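Local coordinates for leucine-rich repeat protein (Bacteroides thetaiotaomicron, PDB 4ECN), which is of unknown function but probably binds other proteins outside the cell through its leucine-rich repeats, at residues D734-K739 with N757-Y762; P806-L811 with P827-L832. All coordinates share one frame; numbering follows the deposited sequence.

Interaction 1 of 2, residues D734-K739 with N757-Y762; sequences DLRFNK and NMDVSY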
loop_
_atom_site.group_PDB
_atom_site.type_symbol
_atom_site.label_atom_id
_atom_site.label_comp_id
_atom_site.label_asym_id
_atom_site.label_seq_id
_atom_site.Cartn_x
_atom_site.Cartn_y
_atom_site.Cartn_z
ATOM N N ASP A 734 20.800 15.190 -26.545
ATOM C CA ASP A 734 19.494 15.016 -27.200
ATOM C C ASP A 734 18.985 16.392 -27.670
ATOM O O ASP A 734 18.611 17.243 -26.866
ATOM C CB ASP A 734 18.472 14.306 -26.287
ATOM C CG ASP A 734 17.200 13.837 -26.981
ATOM O OD1 ASP A 734 17.073 14.053 -28.208
ATOM O OD2 ASP A 734 16.317 13.291 -26.291
ATOM N N LEU A 735 19.035 16.620 -28.978
ATOM C CA LEU A 735 18.663 17.904 -29.559
ATOM C C LEU A 735 17.530 17.758 -30.538
ATOM O O LEU A 735 17.271 18.695 -31.280
ATOM C CB LEU A 735 19.881 18.562 -30.233
ATOM C CG LEU A 735 20.865 19.274 -29.267
ATOM C CD1 LEU A 735 22.168 19.491 -29.925
ATOM C CD2 LEU A 735 20.316 20.610 -28.799
ATOM N N ARG A 736 16.772 16.648 -30.463
ATOM C CA ARG A 736 15.592 16.428 -31.310
ATOM C C ARG A 736 14.536 17.478 -31.136
ATOM O O ARG A 736 14.396 18.012 -30.041
ATOM C CB ARG A 736 14.922 15.101 -31.001
ATOM C CG ARG A 736 15.609 13.854 -31.465
ATOM C CD ARG A 736 14.771 12.709 -30.995
ATOM N NE ARG A 736 14.567 12.808 -29.549
ATOM C CZ ARG A 736 13.436 12.492 -28.933
ATOM N NH1 ARG A 736 12.396 12.037 -29.631
ATOM N NH2 ARG A 736 13.337 12.609 -27.610
ATOM N N PHE A 737 13.744 17.726 -32.187
ATOM C CA PHE A 737 12.630 18.670 -32.182
ATOM C C PHE A 737 13.093 20.072 -31.807
ATOM O O PHE A 737 12.661 20.654 -30.819
ATOM C CB PHE A 737 11.489 18.207 -31.251
ATOM C CG PHE A 737 10.885 16.902 -31.712
ATOM C CD1 PHE A 737 9.962 16.872 -32.750
ATOM C CD2 PHE A 737 11.259 15.701 -31.125
ATOM C CE1 PHE A 737 9.417 15.665 -33.187
ATOM C CE2 PHE A 737 10.703 14.496 -31.557
ATOM C CZ PHE A 737 9.792 14.485 -32.595
ATOM N N ASN A 738 13.978 20.604 -32.625
ATOM C CA ASN A 738 14.436 21.988 -32.601
ATOM C C ASN A 738 14.285 22.495 -34.022
ATOM O O ASN A 738 13.558 21.883 -34.818
ATOM C CB ASN A 738 15.862 22.135 -32.045
ATOM C CG ASN A 738 15.940 22.109 -30.545
ATOM O OD1 ASN A 738 15.981 23.151 -29.900
ATOM N ND2 ASN A 738 15.953 20.918 -29.963
ATOM N N LYS A 739 14.974 23.570 -34.363
ATOM C CA LYS A 739 14.903 24.138 -35.704
ATOM C C LYS A 739 16.337 24.358 -36.233
ATOM O O LYS A 739 16.560 25.240 -37.071
ATOM C CB LYS A 739 14.089 25.448 -35.650
ATOM C CG LYS A 739 12.602 25.270 -35.336
ATOM C CD LYS A 739 11.968 26.641 -35.065
ATOM C CE LYS A 739 10.472 26.625 -34.823
ATOM N NZ LYS A 739 9.948 27.990 -34.524
ATOM N N ASN A 757 26.651 9.431 -27.725
ATOM C CA ASN A 757 25.304 9.386 -28.275
ATOM C C ASN A 757 24.775 10.770 -28.609
ATOM O O ASN A 757 24.774 11.662 -27.751
ATOM C CB ASN A 757 24.374 8.712 -27.256
ATOM C CG ASN A 757 25.053 7.656 -26.431
ATOM O OD1 ASN A 757 25.542 6.648 -26.953
ATOM N ND2 ASN A 757 25.227 7.950 -25.144
HETATM N N MSE A 758 24.302 10.951 -29.854
HETATM C CA MSE A 758 23.747 12.242 -30.268
HETATM C C MSE A 758 22.567 12.051 -31.197
HETATM O O MSE A 758 22.637 11.268 -32.143
HETATM C CB MSE A 758 24.795 13.147 -30.931
HETATM C CG MSE A 758 24.255 14.549 -31.164
HETATM SE SE MSE A 758 25.614 15.855 -31.430
HETATM C CE MSE A 758 24.505 17.337 -31.878
ATOM N N ASP A 759 21.487 12.795 -30.930
ATOM C CA ASP A 759 20.283 12.738 -31.748
ATOM C C ASP A 759 19.839 14.156 -32.133
ATOM O O ASP A 759 19.503 14.966 -31.262
ATOM C CB ASP A 759 19.153 11.979 -31.029
ATOM C CG ASP A 759 18.084 11.398 -31.940
ATOM O OD1 ASP A 759 17.948 11.881 -33.090
ATOM O OD2 ASP A 759 17.360 10.487 -31.496
ATOM N N VAL A 760 19.897 14.453 -33.444
ATOM C CA VAL A 760 19.476 15.733 -34.009
ATOM C C VAL A 760 18.275 15.502 -34.947
ATOM O O VAL A 760 18.043 16.312 -35.854
ATOM C CB VAL A 760 20.607 16.537 -34.713
ATOM C CG1 VAL A 760 21.485 17.232 -33.695
ATOM C CG2 VAL A 760 21.435 15.682 -35.667
ATOM N N SER A 761 17.487 14.416 -34.695
ATOM C CA SER A 761 16.294 14.106 -35.483
ATOM C C SER A 761 15.246 15.189 -35.317
ATOM O O SER A 761 15.145 15.776 -34.233
ATOM C CB SER A 761 15.709 12.756 -35.098
ATOM O OG SER A 761 16.633 11.734 -35.419
ATOM N N TYR A 762 14.462 15.455 -36.391
ATOM C CA TYR A 762 13.398 16.470 -36.421
ATOM C C TYR A 762 14.026 17.838 -36.177
ATOM O O TYR A 762 13.924 18.408 -35.096
ATOM C CB TYR A 762 12.283 16.150 -35.408
ATOM C CG TYR A 762 11.555 14.848 -35.693
ATOM C CD1 TYR A 762 12.032 13.636 -35.200
ATOM C CD2 TYR A 762 10.367 14.834 -36.418
ATOM C CE1 TYR A 762 11.362 12.440 -35.451
ATOM C CE2 TYR A 762 9.684 13.645 -36.666
ATOM C CZ TYR A 762 10.196 12.444 -36.200
ATOM O OH TYR A 762 9.524 11.265 -36.460
#

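Interaction 2 of 2, residues P806-L811 with P827-L832; sequences PSLIQL and PQLYIL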
loop_
_atom_site.group_PDB
_atom_site.type_symbol
_atom_site.label_atom_id
_atom_site.label_comp_id
_atom_site.label_asym_id
_atom_site.label_seq_id
_atom_site.Cartn_x
_atom_site.Cartn_y
_atom_site.Cartn_z
ATOM N N PRO A 806 35.170 5.037 -36.163
ATOM C CA PRO A 806 35.649 3.829 -35.483
ATOM C C PRO A 806 34.708 3.206 -34.458
ATOM O O PRO A 806 34.846 2.008 -34.255
ATOM C CB PRO A 806 36.909 4.311 -34.754
ATOM C CG PRO A 806 36.840 5.783 -34.749
ATOM C CD PRO A 806 36.143 6.139 -36.011
ATOM N N SER A 807 33.805 3.959 -33.802
ATOM C CA SER A 807 32.972 3.334 -32.770
ATOM C C SER A 807 31.490 3.254 -33.138
ATOM O O SER A 807 30.718 2.632 -32.397
ATOM C CB SER A 807 33.099 4.101 -31.460
ATOM O OG SER A 807 34.432 4.053 -30.987
ATOM N N LEU A 808 31.098 3.880 -34.263
ATOM C CA LEU A 808 29.715 4.000 -34.739
ATOM C C LEU A 808 29.063 2.633 -35.024
ATOM O O LEU A 808 29.532 1.866 -35.858
ATOM C CB LEU A 808 29.652 4.886 -35.998
ATOM C CG LEU A 808 28.284 5.461 -36.351
ATOM C CD1 LEU A 808 27.611 6.148 -35.161
ATOM C CD2 LEU A 808 28.397 6.422 -37.490
ATOM N N ILE A 809 27.964 2.365 -34.311
ATOM C CA ILE A 809 27.168 1.141 -34.397
ATOM C C ILE A 809 25.826 1.433 -35.077
ATOM O O ILE A 809 25.436 0.700 -35.997
ATOM C CB ILE A 809 26.954 0.524 -32.982
ATOM C CG1 ILE A 809 28.248 -0.051 -32.429
ATOM C CG2 ILE A 809 25.830 -0.527 -32.966
ATOM C CD1 ILE A 809 28.170 -0.274 -30.965
ATOM N N GLN A 810 25.107 2.464 -34.588
ATOM C CA GLN A 810 23.788 2.821 -35.088
ATOM C C GLN A 810 23.765 4.205 -35.749
ATOM O O GLN A 810 24.310 5.179 -35.222
ATOM C CB GLN A 810 22.771 2.786 -33.939
ATOM C CG GLN A 810 21.332 2.870 -34.424
ATOM C CD GLN A 810 20.290 2.508 -33.403
ATOM O OE1 GLN A 810 20.584 2.161 -32.264
ATOM N NE2 GLN A 810 19.033 2.607 -33.796
ATOM N N LEU A 811 23.101 4.270 -36.900
ATOM C CA LEU A 811 22.834 5.471 -37.673
ATOM C C LEU A 811 21.371 5.509 -38.065
ATOM O O LEU A 811 20.837 4.501 -38.550
ATOM C CB LEU A 811 23.723 5.553 -38.915
ATOM C CG LEU A 811 23.470 6.736 -39.855
ATOM C CD1 LEU A 811 23.698 8.078 -39.156
ATOM C CD2 LEU A 811 24.354 6.652 -41.073
ATOM N N PRO A 827 30.412 -3.939 -41.829
ATOM C CA PRO A 827 29.611 -4.811 -40.955
ATOM C C PRO A 827 29.616 -4.314 -39.517
ATOM O O PRO A 827 28.833 -4.799 -38.694
ATOM C CB PRO A 827 30.308 -6.171 -41.076
ATOM C CG PRO A 827 31.702 -5.870 -41.452
ATOM C CD PRO A 827 31.725 -4.549 -42.157
ATOM N N GLN A 828 30.520 -3.360 -39.218
ATOM C CA GLN A 828 30.720 -2.763 -37.902
ATOM C C GLN A 828 29.527 -1.853 -37.538
ATOM O O GLN A 828 29.019 -1.942 -36.421
ATOM C CB GLN A 828 32.047 -1.989 -37.861
ATOM C CG GLN A 828 33.301 -2.874 -37.880
ATOM C CD GLN A 828 33.716 -3.398 -39.237
ATOM O OE1 GLN A 828 33.817 -2.656 -40.222
ATOM N NE2 GLN A 828 34.080 -4.675 -39.284
ATOM N N LEU A 829 29.080 -0.994 -38.483
ATOM C CA LEU A 829 27.895 -0.136 -38.341
ATOM C C LEU A 829 26.711 -1.024 -38.712
ATOM O O LEU A 829 26.232 -0.978 -39.853
ATOM C CB LEU A 829 28.042 1.128 -39.240
ATOM C CG LEU A 829 27.252 2.412 -38.877
ATOM C CD1 LEU A 829 27.582 3.531 -39.847
ATOM C CD2 LEU A 829 25.735 2.193 -38.855
ATOM N N TYR A 830 26.304 -1.903 -37.766
ATOM C CA TYR A 830 25.344 -2.961 -38.041
ATOM C C TYR A 830 23.869 -2.612 -37.710
ATOM O O TYR A 830 23.029 -3.506 -37.844
ATOM C CB TYR A 830 25.747 -4.238 -37.286
ATOM C CG TYR A 830 25.694 -4.164 -35.778
ATOM C CD1 TYR A 830 24.536 -4.510 -35.086
ATOM C CD2 TYR A 830 26.832 -3.874 -35.034
ATOM C CE1 TYR A 830 24.492 -4.499 -33.691
ATOM C CE2 TYR A 830 26.809 -3.882 -33.637
ATOM C CZ TYR A 830 25.633 -4.191 -32.969
ATOM O OH TYR A 830 25.574 -4.190 -31.592
ATOM N N ILE A 831 23.534 -1.347 -37.335
ATOM C CA ILE A 831 22.132 -0.915 -37.121
ATOM C C ILE A 831 21.897 0.307 -37.996
ATOM O O ILE A 831 22.261 1.407 -37.590
ATOM C CB ILE A 831 21.725 -0.646 -35.657
ATOM C CG1 ILE A 831 22.228 -1.732 -34.697
ATOM C CG2 ILE A 831 20.206 -0.483 -35.571
ATOM C CD1 ILE A 831 22.113 -1.397 -33.277
ATOM N N LEU A 832 21.315 0.126 -39.204
ATOM C CA LEU A 832 21.146 1.243 -40.134
ATOM C C LEU A 832 19.695 1.448 -40.538
ATOM O O LEU A 832 19.078 0.525 -41.064
ATOM C CB LEU A 832 21.997 0.995 -41.397
ATOM C CG LEU A 832 22.078 2.125 -42.422
ATOM C CD1 LEU A 832 22.878 3.284 -41.896
ATOM C CD2 LEU A 832 22.734 1.645 -43.700
#

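Interaction 1 of 2, residues D734-K739 with N757-Y762
Leu-735 N donates to Asp-759 O at 2.9 Å and starts a ladder that runs on beyond the paired strands. Phe-737 N follows with a bond to Ser-761 O (3.2 Å), and Asn-738 N reaches Tyr-762 O weakly. Between these rungs Arg-736 lies across the Asp-759 carboxylate: its CD sits 3.4 Å from Asp-759 OD2, but that oxygen stands well out of the guanidinium plane, so no N-H points at it, and the guanidinium adds at most a charge attraction to the packing of CG and CD on the carboxylate. The in-plane partner is Asp-734, whose OD1 takes the N-H of Arg-736 NE on its syn lone pair at 3.1 Å; the bend at chi3 (-55°) turns the guanidinium back to it. Asp-759 OD1 instead accepts Ser-761 N, closing an Asx turn, and Ser-761 OG at 2.7 Å. The Phe-737 and Tyr-762 rings form an offset stack, centroids 4.3 Å apart and planes at 16°. Leu-735 CD1 meets CE of selenomethionine Met-758 at 3.7 Å, and Leu-735 CB packs on Val-760 CG1. Asn-738, the consensus asparagine of the repeat, ties its ND2 to Leu-735 O and Leu-704 O. The nearby acids, Asp-734 and Asp-759, would repel each other; the Arg-736 charge probably offsets this, and Ser-401 OG hydrogen-bonds Asp-759 OD2, while backbone bonds and ring stack extend the pairing of the two repeats past the strands.

Interaction 2 of 2, residues P806-L811 with P827-L832
Ile-831 turns both its N-H and its C=O to the neighbouring strand: Ile-831 N donates to Ile-809 O at 3.1 Å, and Ile-831 O accepts Leu-811 N, also at 3.1 Å. The two bonds straddle Gln-810, whose CA-H faces Ile-831 O at 3.3 Å, as expected of a parallel pair. Before the strands begin, Leu-829 centres an inverse gamma turn, with Tyr-830 N weakly bonded to Gln-828 O.

Apolar contacts fall on both faces of the pair. On one, Leu-811 CD2 meets Leu-832 CD1 at 3.8 Å. Beside them, just ahead of the strands, Leu-808 CD2 touches Leu-829 CD1 at 3.8 Å, the two side chains lying side by side; CD2 of Leu-829 reaches over to Leu-811 CB. These are the inward leucines of successive repeats. On the other face, the aliphatic chain of Gln-810, extended with CG anti to the backbone N (chi1 -168°), crosses Ile-831 and brings its CD to 3.7 Å from Ile-831 CG2.

One aromatic contact lies at the approach to the strands: Ile-809 CG2 sits over the face of the Tyr-830 ring, 3.9 Å from its centroid, in a CH-pi contact, and also touches Ile-831 CD1.

Strand 780-782 flanks the pair through backbone bonds of Gln-810 to Phe-781, and strand 857-859 follows on the far side, Tyr-830 bonding to Val-857. Arg-410, just past helix 402-409, hydrogen-bonds Gln-810 OE1 and packs on Ile-809 and Ile-831.

Overall arrangement
Both contacts join neighbouring repeats along the same parallel sheet, which runs from strand 623-625 to strand 857-859 near the C-terminal end of the chain. Interaction 1 pairs strands 732-734 and 757-759 and the turns after them; interaction 2 comes later in sequence and pairs strands 810-812 and 831-833. Strand 780-782 lies between the two pairs, so their centres are about 19 Å apart and their nearest atoms about 7 Å, without touching. Ser-401 and helix 402-409 lie on interaction 1 and Arg-410, just after that helix, on interaction 2, both on the face of Asp-759 and Gln-810. A segment from much earlier in the chain thus covers this face, the concave side in leucine-rich repeats, at both contacts.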